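Local structure of F5/8 type C domain protein (7JRM) at residues A[408-413]-A[441-446]; A[377-382]-A[453-458]; A[359-364]-A[399-404]; A[328-333]-A[348-353]. The protein probably binds mucin-type carbohydrate through a CBM51 module, as part of ZmpB, a multidomain O-glycopeptidase. All coordinates share one frame; numbering follows the deposited sequence.

Contact 1 (A[408-413]-A[441-446]); sequences KTIRVV and YGVHVL
Ile-410 and Val-445 lie side by side and point the same way. The second torsion of Ile-410 (chi2 -71°) sets CD1 against both branches of the valine, 3.6 Å from CG2 and 3.7 Å from CG1 of Val-445. Val-412 and Val-443 share this face; CG1 of Val-412 rests 3.5 Å from Gly-442 O, and Ile-431 of strand 428-432 packs on both valines. On the face of Arg-411 and His-444, CG2 of Val-413 comes obliquely within 3.3 Å of His-444 ND1, a buried nitrogen with no polar partner in the model. The strands are an antiparallel pair of the C-terminal mixed sheet, and Lys-408 and Thr-409 both donate their backbone N-H to Leu-446 O, a classic beta bulge. Further along, Arg-411 N and His-444 O pair at 3.2 Å, His-444 N and Arg-411 O at 2.9 Å. The Arg-411 guanidinium is turned 49° from the imidazole plane, its NH1 3.6 Å from Leu-446 CD1 and one face toward Thr-409 CG2, while NH2 forms a salt bridge with Glu-422 on strand 419-424. The His-444 ring also meets Phe-457 edge-to-face on strand 452-461.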
loop_
_atom_site.group_PDB
_atom_site.type_symbol
_atom_site.label_atom_id
_atom_site.label_comp_id
_atom_site.label_asym_id
_atom_site.label_seq_id
_atom_site.Cartn_x
_atom_site.Cartn_y
_atom_site.Cartn_z
ATOM N N LYS A 408 5.719 -37.626 27.247
ATOM C CA LYS A 408 6.283 -38.743 26.496
ATOM C C LYS A 408 6.062 -40.072 27.209
ATOM O O LYS A 408 5.313 -40.918 26.717
ATOM C CB LYS A 408 7.772 -38.502 26.237
ATOM C CG LYS A 408 8.064 -37.273 25.393
ATOM C CD LYS A 408 7.260 -37.286 24.104
ATOM C CE LYS A 408 7.476 -36.010 23.307
ATOM N NZ LYS A 408 6.359 -35.753 22.358
ATOM N N THR A 409 6.699 -40.287 28.359
ATOM C CA THR A 409 6.722 -41.588 29.012
ATOM C C THR A 409 6.074 -41.502 30.385
ATOM O O THR A 409 6.434 -40.641 31.195
ATOM C CB THR A 409 8.158 -42.107 29.140
ATOM O OG1 THR A 409 8.704 -42.334 27.834
ATOM C CG2 THR A 409 8.191 -43.406 29.929
ATOM N N ILE A 410 5.124 -42.399 30.641
ATOM C CA ILE A 410 4.496 -42.555 31.948
ATOM C C ILE A 410 5.032 -43.846 32.552
ATOM O O ILE A 410 4.718 -44.941 32.071
ATOM C CB ILE A 410 2.966 -42.592 31.850
ATOM C CG1 ILE A 410 2.435 -41.309 31.214
ATOM C CG2 ILE A 410 2.349 -42.804 33.226
ATOM C CD1 ILE A 410 2.552 -40.098 32.099
ATOM N N ARG A 411 5.840 -43.727 33.602
ATOM C CA ARG A 411 6.383 -44.888 34.290
ATOM C C ARG A 411 6.103 -44.771 35.781
ATOM O O ARG A 411 6.136 -43.673 36.347
ATOM C CB ARG A 411 7.893 -45.045 34.021
ATOM C CG ARG A 411 8.813 -44.281 34.961
ATOM C CD ARG A 411 10.211 -44.880 34.961
ATOM N NE ARG A 411 10.639 -45.270 33.620
ATOM C CZ ARG A 411 11.444 -44.544 32.850
ATOM N NH1 ARG A 411 11.915 -43.384 33.285
ATOM N NH2 ARG A 411 11.779 -44.980 31.643
ATOM N N VAL A 412 5.799 -45.905 36.407
ATOM C CA VAL A 412 5.490 -45.972 37.830
ATOM C C VAL A 412 6.619 -46.717 38.525
ATOM O O VAL A 412 7.067 -47.767 38.047
ATOM C CB VAL A 412 4.135 -46.656 38.083
ATOM C CG1 VAL A 412 3.722 -46.488 39.537
ATOM C CG2 VAL A 412 3.075 -46.094 37.150
ATOM N N VAL A 413 7.080 -46.174 39.648
ATOM C CA VAL A 413 8.231 -46.698 40.371
ATOM C C VAL A 413 7.810 -47.034 41.794
ATOM O O VAL A 413 7.008 -46.316 42.401
ATOM C CB VAL A 413 9.400 -45.690 40.373
ATOM C CG1 VAL A 413 10.710 -46.400 40.636
ATOM C CG2 VAL A 413 9.458 -44.938 39.051
ATOM N N TYR A 441 4.535 -45.241 46.236
ATOM C CA TYR A 441 4.839 -45.369 44.819
ATOM C C TYR A 441 4.925 -43.987 44.192
ATOM O O TYR A 441 4.210 -43.063 44.588
ATOM C CB TYR A 441 3.784 -46.211 44.091
ATOM C CG TYR A 441 3.791 -47.668 44.489
ATOM C CD1 TYR A 441 3.075 -48.110 45.594
ATOM C CD2 TYR A 441 4.520 -48.600 43.764
ATOM C CE1 TYR A 441 3.082 -49.441 45.963
ATOM C CE2 TYR A 441 4.534 -49.932 44.126
ATOM C CZ TYR A 441 3.814 -50.348 45.225
ATOM O OH TYR A 441 3.825 -51.676 45.585
ATOM N N GLY A 442 5.807 -43.858 43.207
ATOM C CA GLY A 442 5.992 -42.608 42.497
ATOM C C GLY A 442 5.619 -42.751 41.035
ATOM O O GLY A 442 5.801 -43.809 40.432
ATOM N N VAL A 443 5.088 -41.671 40.469
ATOM C CA VAL A 443 4.685 -41.621 39.067
ATOM C C VAL A 443 5.521 -40.551 38.381
ATOM O O VAL A 443 5.485 -39.380 38.775
ATOM C CB VAL A 443 3.185 -41.327 38.912
ATOM C CG1 VAL A 443 2.795 -41.314 37.441
ATOM C CG2 VAL A 443 2.362 -42.349 39.682
ATOM N N HIS A 444 6.269 -40.950 37.356
ATOM C CA HIS A 444 7.144 -40.050 36.615
ATOM C C HIS A 444 6.541 -39.792 35.240
ATOM O O HIS A 444 6.362 -40.726 34.451
ATOM C CB HIS A 444 8.550 -40.636 36.487
ATOM C CG HIS A 444 9.293 -40.711 37.784
ATOM N ND1 HIS A 444 9.023 -41.664 38.742
ATOM C CD2 HIS A 444 10.297 -39.952 38.282
ATOM C CE1 HIS A 444 9.829 -41.489 39.773
ATOM N NE2 HIS A 444 10.612 -40.456 39.520
ATOM N N VAL A 445 6.233 -38.530 34.959
ATOM C CA VAL A 445 5.677 -38.114 33.677
ATOM C C VAL A 445 6.817 -37.485 32.887
ATOM O O VAL A 445 7.120 -36.299 33.041
ATOM C CB VAL A 445 4.504 -37.146 33.851
ATOM C CG1 VAL A 445 3.952 -36.726 32.494
ATOM C CG2 VAL A 445 3.417 -37.770 34.715
ATOM N N LEU A 446 7.461 -38.283 32.039
ATOM C CA LEU A 446 8.568 -37.793 31.232
ATOM C C LEU A 446 8.041 -37.012 30.036
ATOM O O LEU A 446 7.089 -37.432 29.373
ATOM C CB LEU A 446 9.442 -38.953 30.751
ATOM C CG LEU A 446 10.089 -39.904 31.767
ATOM C CD1 LEU A 446 11.398 -40.452 31.217
ATOM C CD2 LEU A 446 10.320 -39.238 33.114
#

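Contact 2 (A[377-382]-A[453-458]); sequences EQFIAA and SGVMFY
Phe-379 (chi1 174°) and Phe-457 (chi1 -179°) both hold CG anti to the backbone N, and their side chains run alongside each other in the same direction. CE1 of Phe-379 thereby comes 3.5 Å from Phe-457 CB, touching the root of that side chain. Met-456 is extended beyond CG, its CE 3.7 Å from Ala-382 CB. The Ala-382 methyl also sits over one face of the Tyr-458 ring, CB 3.6 Å from the ring centroid and 20° off the normal, a CH-pi contact. The phenol oxygen of Tyr-458 is held elsewhere, by Asp-395 O.

At the other end Ser-453 OG, placed between its own backbone N and carbonyl carbon, accepts from Glu-377 N at 3.0 Å, while Ser-453 O takes Gln-378 N at 2.8 Å. Gly-454, with no side chain, lets the chains close in to 3.9 Å between its CA and that of Gln-378. The Gln-378 amide itself turns away to Met-353 O and Val-358 N. From there the bonding alternates as in parallel strands: Val-455 N to Gln-378 O, Ile-380 N to Val-455 O, Phe-457 N to Ile-380 O, Ala-382 N to Phe-457 O. This parallel pair is the seam at which the parallel strands 330-332, 350-352 and 372-384 run on into the antiparallel C-terminal part of one sheet, an arrangement that recalls the leucine-rich repeat and Ig-like junction of internalins.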
loop_
_atom_site.group_PDB
_atom_site.type_symbol
_atom_site.label_atom_id
_atom_site.label_comp_id
_atom_site.label_asym_id
_atom_site.label_seq_id
_atom_site.Cartn_x
_atom_site.Cartn_y
_atom_site.Cartn_z
ATOM N N GLU A 377 15.125 -29.877 31.633
ATOM C CA GLU A 377 15.266 -30.592 32.902
ATOM C C GLU A 377 14.478 -29.907 34.022
ATOM O O GLU A 377 15.018 -29.527 35.064
ATOM C CB GLU A 377 16.743 -30.750 33.278
ATOM C CG GLU A 377 17.495 -31.737 32.401
ATOM C CD GLU A 377 18.949 -31.884 32.798
ATOM O OE1 GLU A 377 19.255 -31.764 34.004
ATOM O OE2 GLU A 377 19.788 -32.122 31.904
ATOM N N GLN A 378 13.178 -29.762 33.788
ATOM C CA GLN A 378 12.279 -29.274 34.818
ATOM C C GLN A 378 11.917 -30.403 35.781
ATOM O O GLN A 378 12.104 -31.587 35.494
ATOM C CB GLN A 378 11.007 -28.694 34.197
ATOM C CG GLN A 378 11.256 -27.707 33.070
ATOM C CD GLN A 378 11.739 -26.363 33.573
ATOM O OE1 GLN A 378 11.064 -25.705 34.363
ATOM N NE2 GLN A 378 12.915 -25.947 33.115
ATOM N N PHE A 379 11.399 -30.018 36.945
ATOM C CA PHE A 379 10.861 -30.977 37.905
ATOM C C PHE A 379 9.645 -30.349 38.567
ATOM O O PHE A 379 9.778 -29.371 39.309
ATOM C CB PHE A 379 11.896 -31.382 38.952
ATOM C CG PHE A 379 11.335 -32.253 40.037
ATOM C CD1 PHE A 379 10.975 -33.564 39.771
ATOM C CD2 PHE A 379 11.140 -31.755 41.314
ATOM C CE1 PHE A 379 10.448 -34.367 40.763
ATOM C CE2 PHE A 379 10.613 -32.553 42.310
ATOM C CZ PHE A 379 10.265 -33.861 42.033
ATOM N N ILE A 380 8.471 -30.913 38.311
ATOM C CA ILE A 380 7.212 -30.391 38.827
ATOM C C ILE A 380 6.664 -31.423 39.803
ATOM O O ILE A 380 6.120 -32.456 39.395
ATOM C CB ILE A 380 6.214 -30.091 37.703
ATOM C CG1 ILE A 380 6.891 -29.280 36.596
ATOM C CG2 ILE A 380 5.008 -29.346 38.250
ATOM C CD1 ILE A 380 7.172 -30.075 35.336
ATOM N N ALA A 381 6.810 -31.152 41.097
ATOM C CA ALA A 381 6.232 -31.998 42.137
ATOM C C ALA A 381 4.729 -31.756 42.170
ATOM O O ALA A 381 4.255 -30.785 42.764
ATOM C CB ALA A 381 6.874 -31.701 43.486
ATOM N N ALA A 382 3.972 -32.641 41.527
ATOM C CA ALA A 382 2.540 -32.455 41.341
ATOM C C ALA A 382 1.706 -32.975 42.508
ATOM O O ALA A 382 0.477 -33.023 42.400
ATOM C CB ALA A 382 2.091 -33.124 40.041
ATOM N N SER A 453 12.043 -29.723 28.498
ATOM C CA SER A 453 12.066 -31.100 28.970
ATOM C C SER A 453 12.044 -31.102 30.491
ATOM O O SER A 453 12.293 -30.080 31.135
ATOM C CB SER A 453 13.299 -31.850 28.450
ATOM O OG SER A 453 14.449 -31.525 29.212
ATOM N N GLY A 454 11.740 -32.262 31.060
ATOM C CA GLY A 454 11.743 -32.391 32.505
ATOM C C GLY A 454 10.928 -33.593 32.951
ATOM O O GLY A 454 10.678 -34.515 32.178
ATOM N N VAL A 455 10.525 -33.549 34.221
ATOM C CA VAL A 455 9.820 -34.649 34.870
ATOM C C VAL A 455 8.703 -34.074 35.730
ATOM O O VAL A 455 8.946 -33.197 36.566
ATOM C CB VAL A 455 10.768 -35.504 35.734
ATOM C CG1 VAL A 455 9.980 -36.332 36.742
ATOM C CG2 VAL A 455 11.636 -36.393 34.860
ATOM N N MET A 456 7.483 -34.564 35.524
ATOM C CA MET A 456 6.350 -34.248 36.385
ATOM C C MET A 456 6.095 -35.448 37.288
ATOM O O MET A 456 5.780 -36.539 36.799
ATOM C CB MET A 456 5.108 -33.914 35.559
ATOM C CG MET A 456 3.927 -33.432 36.383
ATOM S SD MET A 456 2.827 -32.359 35.441
ATOM C CE MET A 456 1.383 -32.341 36.496
ATOM N N PHE A 457 6.231 -35.251 38.595
ATOM C CA PHE A 457 6.240 -36.346 39.555
ATOM C C PHE A 457 4.958 -36.355 40.377
ATOM O O PHE A 457 4.528 -35.311 40.881
ATOM C CB PHE A 457 7.453 -36.248 40.480
ATOM C CG PHE A 457 7.545 -37.368 41.476
ATOM C CD1 PHE A 457 7.950 -38.632 41.080
ATOM C CD2 PHE A 457 7.225 -37.159 42.807
ATOM C CE1 PHE A 457 8.034 -39.666 41.994
ATOM C CE2 PHE A 457 7.308 -38.190 43.725
ATOM C CZ PHE A 457 7.714 -39.444 43.318
ATOM N N TYR A 458 4.360 -37.536 40.507
ATOM C CA TYR A 458 3.243 -37.793 41.402
ATOM C C TYR A 458 3.654 -38.838 42.432
ATOM O O TYR A 458 4.703 -39.477 42.320
ATOM C CB TYR A 458 2.011 -38.291 40.636
ATOM C CG TYR A 458 1.263 -37.244 39.846
ATOM C CD1 TYR A 458 0.316 -36.431 40.454
ATOM C CD2 TYR A 458 1.483 -37.087 38.485
ATOM C CE1 TYR A 458 -0.383 -35.484 39.731
ATOM C CE2 TYR A 458 0.793 -36.142 37.755
ATOM C CZ TYR A 458 -0.138 -35.342 38.382
ATOM O OH TYR A 458 -0.829 -34.399 37.657
#

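Contact 3 (A[359-364]-A[399-404]); sequences KDLRPL and YNREGK
An Asx turn at Asp-360 and a type I beta turn from Asn-400 to Gly-403 meet here, with Arg-362 of the first loop laid flat on Tyr-399 of the second. The stack is a cation-pi contact: Arg-362 CZ stands 3.7 Å from the centroid of the Tyr-399 ring, 13° off its normal, and the two planes are 20° apart. NE lies nearest Tyr-399 CG, and NH1 is above the CD1-CE1 side. Asp-360 fixes the rotation of the guanidinium by gripping it side-on. Its OD2 takes Arg-362 NE at 2.8 Å on the syn side, within the guanidinium plane, and its OD1 takes NH1 at 2.8 Å from above the carboxylate plane. Asp-360 OD2 also accepts the backbone N of Arg-362 at 3.1 Å, which closes the Asx turn. The carboxylate probably offsets the charge that Arg-362 brings to the ring.

In the fold, the loop following strand 350-352 is thus tied to the one leading into strand 407-413. A single backbone bridge joins them: Leu-361 N to Tyr-399 O at 3.1 Å and Tyr-399 N to Lys-359 O at 3.2 Å. Beyond it Leu-361 CB packs 3.9 Å from Arg-401 CG, whose guanidinium reaches Leu-370 O by NH1. Inside the second loop Asn-400 OD1 accepts from Lys-404 N at 2.7 Å, and its ND2 bonds Asp-449.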
loop_
_atom_site.group_PDB
_atom_site.type_symbol
_atom_site.label_atom_id
_atom_site.label_comp_id
_atom_site.label_asym_id
_atom_site.label_seq_id
_atom_site.Cartn_x
_atom_site.Cartn_y
_atom_site.Cartn_z
ATOM N N LYS A 359 5.510 -26.447 34.094
ATOM C CA LYS A 359 4.871 -27.457 33.260
ATOM C C LYS A 359 3.967 -26.846 32.196
ATOM O O LYS A 359 3.231 -27.582 31.527
ATOM C CB LYS A 359 4.066 -28.429 34.127
ATOM C CG LYS A 359 2.835 -27.800 34.762
ATOM C CD LYS A 359 1.954 -28.841 35.432
ATOM C CE LYS A 359 0.693 -28.211 35.999
ATOM N NZ LYS A 359 -0.100 -29.182 36.804
ATOM N N ASP A 360 3.999 -25.526 32.021
ATOM C CA ASP A 360 3.082 -24.849 31.108
ATOM C C ASP A 360 3.789 -23.627 30.539
ATOM O O ASP A 360 4.019 -22.653 31.261
ATOM C CB ASP A 360 1.795 -24.454 31.829
ATOM C CG ASP A 360 0.719 -23.961 30.882
ATOM O OD1 ASP A 360 -0.347 -23.529 31.369
ATOM O OD2 ASP A 360 0.934 -24.006 29.653
ATOM N N LEU A 361 4.128 -23.678 29.251
ATOM C CA LEU A 361 4.783 -22.573 28.564
ATOM C C LEU A 361 3.801 -21.656 27.845
ATOM O O LEU A 361 4.233 -20.743 27.132
ATOM C CB LEU A 361 5.808 -23.104 27.559
ATOM C CG LEU A 361 6.917 -24.021 28.072
ATOM C CD1 LEU A 361 7.967 -24.229 26.992
ATOM C CD2 LEU A 361 7.545 -23.454 29.333
ATOM N N ARG A 362 2.498 -21.877 28.014
ATOM C CA ARG A 362 1.513 -21.087 27.283
ATOM C C ARG A 362 1.539 -19.589 27.587
ATOM O O ARG A 362 1.190 -18.813 26.679
ATOM C CB ARG A 362 0.111 -21.662 27.536
ATOM C CG ARG A 362 -0.175 -22.932 26.747
ATOM C CD ARG A 362 -1.532 -23.515 27.094
ATOM N NE ARG A 362 -1.613 -23.915 28.495
ATOM C CZ ARG A 362 -2.737 -24.281 29.102
ATOM N NH1 ARG A 362 -2.719 -24.628 30.382
ATOM N NH2 ARG A 362 -3.879 -24.301 28.428
ATOM N N PRO A 363 1.896 -19.115 28.787
ATOM C CA PRO A 363 2.035 -17.659 28.971
ATOM C C PRO A 363 3.052 -17.009 28.047
ATOM O O PRO A 363 2.993 -15.788 27.856
ATOM C CB PRO A 363 2.455 -17.534 30.441
ATOM C CG PRO A 363 1.820 -18.701 31.091
ATOM C CD PRO A 363 1.914 -19.818 30.085
ATOM N N LEU A 364 3.978 -17.774 27.469
ATOM C CA LEU A 364 4.967 -17.240 26.540
ATOM C C LEU A 364 4.556 -17.411 25.083
ATOM O O LEU A 364 5.382 -17.201 24.190
ATOM C CB LEU A 364 6.325 -17.906 26.771
ATOM C CG LEU A 364 6.724 -18.241 28.208
ATOM C CD1 LEU A 364 7.915 -19.190 28.215
ATOM C CD2 LEU A 364 7.039 -16.977 28.990
ATOM N N TYR A 399 2.202 -28.567 28.698
ATOM C CA TYR A 399 1.978 -27.701 27.550
ATOM C C TYR A 399 3.261 -26.989 27.143
ATOM O O TYR A 399 4.005 -26.487 27.991
ATOM C CB TYR A 399 0.894 -26.667 27.861
ATOM C CG TYR A 399 -0.466 -27.259 28.144
ATOM C CD1 TYR A 399 -0.907 -27.440 29.448
ATOM C CD2 TYR A 399 -1.314 -27.628 27.108
ATOM C CE1 TYR A 399 -2.151 -27.978 29.714
ATOM C CE2 TYR A 399 -2.561 -28.166 27.364
ATOM C CZ TYR A 399 -2.974 -28.339 28.667
ATOM O OH TYR A 399 -4.215 -28.874 28.926
ATOM N N ASN A 400 3.511 -26.946 25.838
ATOM C CA ASN A 400 4.572 -26.119 25.287
ATOM C C ASN A 400 3.986 -24.756 24.922
ATOM O O ASN A 400 2.843 -24.439 25.263
ATOM C CB ASN A 400 5.233 -26.816 24.097
ATOM C CG ASN A 400 4.278 -27.039 22.937
ATOM O OD1 ASN A 400 3.067 -26.856 23.063
ATOM N ND2 ASN A 400 4.825 -27.437 21.793
ATOM N N ARG A 401 4.764 -23.930 24.217
ATOM C CA ARG A 401 4.284 -22.598 23.865
ATOM C C ARG A 401 3.077 -22.658 22.938
ATOM O O ARG A 401 2.194 -21.796 23.013
ATOM C CB ARG A 401 5.410 -21.787 23.223
ATOM C CG ARG A 401 6.330 -21.111 24.225
ATOM C CD ARG A 401 7.374 -20.262 23.524
ATOM N NE ARG A 401 8.404 -21.082 22.894
ATOM C CZ ARG A 401 9.533 -20.600 22.382
ATOM N NH1 ARG A 401 9.779 -19.297 22.423
ATOM N NH2 ARG A 401 10.414 -21.421 21.829
ATOM N N GLU A 402 3.012 -23.664 22.070
ATOM C CA GLU A 402 1.895 -23.812 21.146
ATOM C C GLU A 402 0.675 -24.468 21.786
ATOM O O GLU A 402 -0.299 -24.749 21.080
ATOM C CB GLU A 402 2.332 -24.617 19.919
ATOM C CG GLU A 402 2.071 -23.918 18.594
ATOM N N GLY A 403 0.704 -24.714 23.094
ATOM C CA GLY A 403 -0.420 -25.345 23.757
ATOM C C GLY A 403 -0.572 -26.821 23.481
ATOM O O GLY A 403 -1.665 -27.365 23.662
ATOM N N LYS A 404 0.493 -27.489 23.050
ATOM C CA LYS A 404 0.457 -28.908 22.728
ATOM C C LYS A 404 1.039 -29.721 23.878
ATOM O O LYS A 404 2.056 -29.345 24.466
ATOM C CB LYS A 404 1.238 -29.188 21.440
ATOM C CG LYS A 404 1.638 -30.643 21.246
ATOM C CD LYS A 404 2.039 -30.919 19.807
ATOM C CE LYS A 404 2.983 -32.108 19.715
ATOM N NZ LYS A 404 4.361 -31.764 20.164
HETATM O O HOH W 1 7.213 -17.114 22.373
#

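Contact 4 (A[328-333]-A[348-353]); sequences LTTLTL and LETLNM
Thr-329 and Glu-349 begin the backbone pairing of two parallel strands. Thr-329 O accepts twice from one face of its plane, from Glu-349 N at 2.9 Å and Thr-350 N at 3.2 Å. Leu-331 then takes over: its N donates to Thr-350 O, and its O receives Asn-352 N in a nearly straight bond of 2.8 Å. Leu-333 N to Asn-352 O ends the series.

The apolar contacts gather round single methyls. Leu-331 (chi1 -176°) and Leu-351 (chi1 -172°) both carry CG anti to the backbone N and lie side by side. CD1 of Leu-351 touches both leucines of the other strand, 3.9 Å from Leu-331 CB and 3.8 Å from Leu-333 CG. From the other direction along the strand Leu-348 CD1 also touches Leu-331 CB, while Leu-333 and Met-353 meet alongside through their CB atoms. Leu-306 of helix 304-314, Leu-339 and Leu-364 add to this layer.

Polar side chains occupy the other face. One water is bound by Thr-330 OG1 at 2.6 Å and Thr-332 OG1 at 2.9 Å, with a weak bond from Asn-352 ND2; a second water bridges Thr-332 and Asn-352, again weakly at the amide. Asn-352 OD1 bonds Asn-374 on the next strand.

The spacing of leucines and methionine, LxxLxL and LxxLxM, is consistent with leucine-rich repeats: one face is turned to an apolar core, while Thr-330, Thr-332 and Asn-352 on the other bind water, as on the concave surface of such repeats.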
loop_
_atom_site.group_PDB
_atom_site.type_symbol
_atom_site.label_atom_id
_atom_site.label_comp_id
_atom_site.label_asym_id
_atom_site.label_seq_id
_atom_site.Cartn_x
_atom_site.Cartn_y
_atom_site.Cartn_z
ATOM N N LEU A 328 12.293 -6.029 29.893
ATOM C CA LEU A 328 13.004 -7.303 29.875
ATOM C C LEU A 328 13.368 -7.687 28.448
ATOM O O LEU A 328 12.489 -7.911 27.608
ATOM C CB LEU A 328 12.174 -8.416 30.512
ATOM C CG LEU A 328 12.003 -8.525 32.033
ATOM C CD1 LEU A 328 13.318 -8.271 32.762
ATOM C CD2 LEU A 328 10.892 -7.637 32.567
ATOM N N THR A 329 14.669 -7.763 28.174
ATOM C CA THR A 329 15.170 -8.405 26.967
ATOM C C THR A 329 15.762 -9.775 27.247
ATOM O O THR A 329 15.778 -10.627 26.354
ATOM C CB THR A 329 16.228 -7.529 26.287
ATOM O OG1 THR A 329 17.362 -7.379 27.152
ATOM C CG2 THR A 329 15.656 -6.158 25.958
ATOM N N THR A 330 16.251 -9.995 28.466
ATOM C CA THR A 330 16.727 -11.293 28.916
ATOM C C THR A 330 16.268 -11.498 30.352
ATOM O O THR A 330 16.128 -10.538 31.115
ATOM C CB THR A 330 18.256 -11.409 28.821
ATOM O OG1 THR A 330 18.677 -12.674 29.348
ATOM C CG2 THR A 330 18.930 -10.286 29.598
ATOM N N LEU A 331 16.025 -12.754 30.713
ATOM C CA LEU A 331 15.511 -13.066 32.041
ATOM C C LEU A 331 15.957 -14.460 32.451
ATOM O O LEU A 331 15.864 -15.403 31.660
ATOM C CB LEU A 331 13.982 -12.967 32.076
ATOM C CG LEU A 331 13.317 -13.179 33.436
ATOM C CD1 LEU A 331 13.779 -12.130 34.437
ATOM C CD2 LEU A 331 11.805 -13.158 33.297
ATOM N N THR A 332 16.437 -14.580 33.686
ATOM C CA THR A 332 16.841 -15.852 34.265
ATOM C C THR A 332 15.903 -16.188 35.417
ATOM O O THR A 332 15.658 -15.346 36.287
ATOM C CB THR A 332 18.291 -15.799 34.754
ATOM O OG1 THR A 332 19.172 -15.678 33.631
ATOM C CG2 THR A 332 18.643 -17.061 35.529
ATOM N N LEU A 333 15.378 -17.409 35.416
ATOM C CA LEU A 333 14.421 -17.852 36.418
ATOM C C LEU A 333 15.041 -18.907 37.324
ATOM O O LEU A 333 15.993 -19.598 36.955
ATOM C CB LEU A 333 13.156 -18.411 35.756
ATOM C CG LEU A 333 12.422 -17.462 34.808
ATOM C CD1 LEU A 333 11.096 -18.058 34.374
ATOM C CD2 LEU A 333 12.213 -16.108 35.464
ATOM N N LEU A 348 10.806 -9.606 25.413
ATOM C CA LEU A 348 11.665 -10.670 25.916
ATOM C C LEU A 348 12.270 -11.455 24.758
ATOM O O LEU A 348 11.552 -11.938 23.877
ATOM C CB LEU A 348 10.875 -11.601 26.834
ATOM C CG LEU A 348 11.677 -12.692 27.546
ATOM C CD1 LEU A 348 12.735 -12.078 28.449
ATOM C CD2 LEU A 348 10.755 -13.605 28.339
ATOM N N GLU A 349 13.597 -11.578 24.763
ATOM C CA GLU A 349 14.317 -12.293 23.718
ATOM C C GLU A 349 14.953 -13.589 24.193
ATOM O O GLU A 349 15.115 -14.510 23.390
ATOM C CB GLU A 349 15.410 -11.398 23.118
ATOM C CG GLU A 349 14.910 -10.047 22.633
ATOM C CD GLU A 349 16.024 -9.031 22.479
ATOM O OE1 GLU A 349 17.206 -9.427 22.567
ATOM O OE2 GLU A 349 15.719 -7.839 22.269
ATOM N N THR A 350 15.312 -13.684 25.471
ATOM C CA THR A 350 15.974 -14.866 26.007
ATOM C C THR A 350 15.410 -15.174 27.385
ATOM O O THR A 350 15.333 -14.285 28.239
ATOM C CB THR A 350 17.492 -14.661 26.090
ATOM O OG1 THR A 350 18.035 -14.576 24.766
ATOM C CG2 THR A 350 18.151 -15.817 26.827
ATOM N N LEU A 351 15.017 -16.429 27.595
ATOM C CA LEU A 351 14.493 -16.892 28.876
ATOM C C LEU A 351 15.303 -18.103 29.316
ATOM O O LEU A 351 15.218 -19.169 28.698
ATOM C CB LEU A 351 13.006 -17.235 28.775
ATOM C CG LEU A 351 12.284 -17.544 30.088
ATOM C CD1 LEU A 351 12.684 -16.557 31.174
ATOM C CD2 LEU A 351 10.777 -17.537 29.886
ATOM N N ASN A 352 16.087 -17.939 30.379
ATOM C CA ASN A 352 16.914 -19.010 30.930
ATOM C C ASN A 352 16.208 -19.554 32.168
ATOM O O ASN A 352 16.325 -18.991 33.259
ATOM C CB ASN A 352 18.313 -18.500 31.263
ATOM C CG ASN A 352 19.067 -18.023 30.037
ATOM O OD1 ASN A 352 19.023 -18.655 28.981
ATOM N ND2 ASN A 352 19.765 -16.903 30.172
ATOM N N MET A 353 15.476 -20.651 31.997
ATOM C CA MET A 353 14.690 -21.247 33.071
ATOM C C MET A 353 14.976 -22.736 33.195
ATOM O O MET A 353 14.087 -23.535 33.506
ATOM C CB MET A 353 13.197 -21.003 32.856
ATOM C CG MET A 353 12.667 -21.500 31.520
ATOM S SD MET A 353 10.967 -20.988 31.214
ATOM C CE MET A 353 10.079 -22.437 31.771
HETATM O O HOH W 2 19.758 -13.960 31.347
HETATM O O HOH W 3 21.488 -17.147 32.984
#

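Overall arrangement
Following the chain, contact 4 comes first: it closes the short loop from 328-333 to 348-353, pairing the strand at one edge of the sheet with its neighbour. Contact 3 opens next at 359-364, but contact 2 opens at 377-382 before 399-404 closes contact 3, and the two therefore cross. Contact 1 opens at 408-413 and closes at 441-446 within the span of contact 2, which ends last at 453-458. Contacts 4, 2 and 1 belong to one mixed sheet. Contacts 2 and 4 are linked by a side-chain amide of strand 372-384, and Val-445 and Met-456 join contacts 1 and 2. Contact 3 packs beside the sheet, with Leu-361 and Leu-364 against contact 4 and Lys-359 against contact 2.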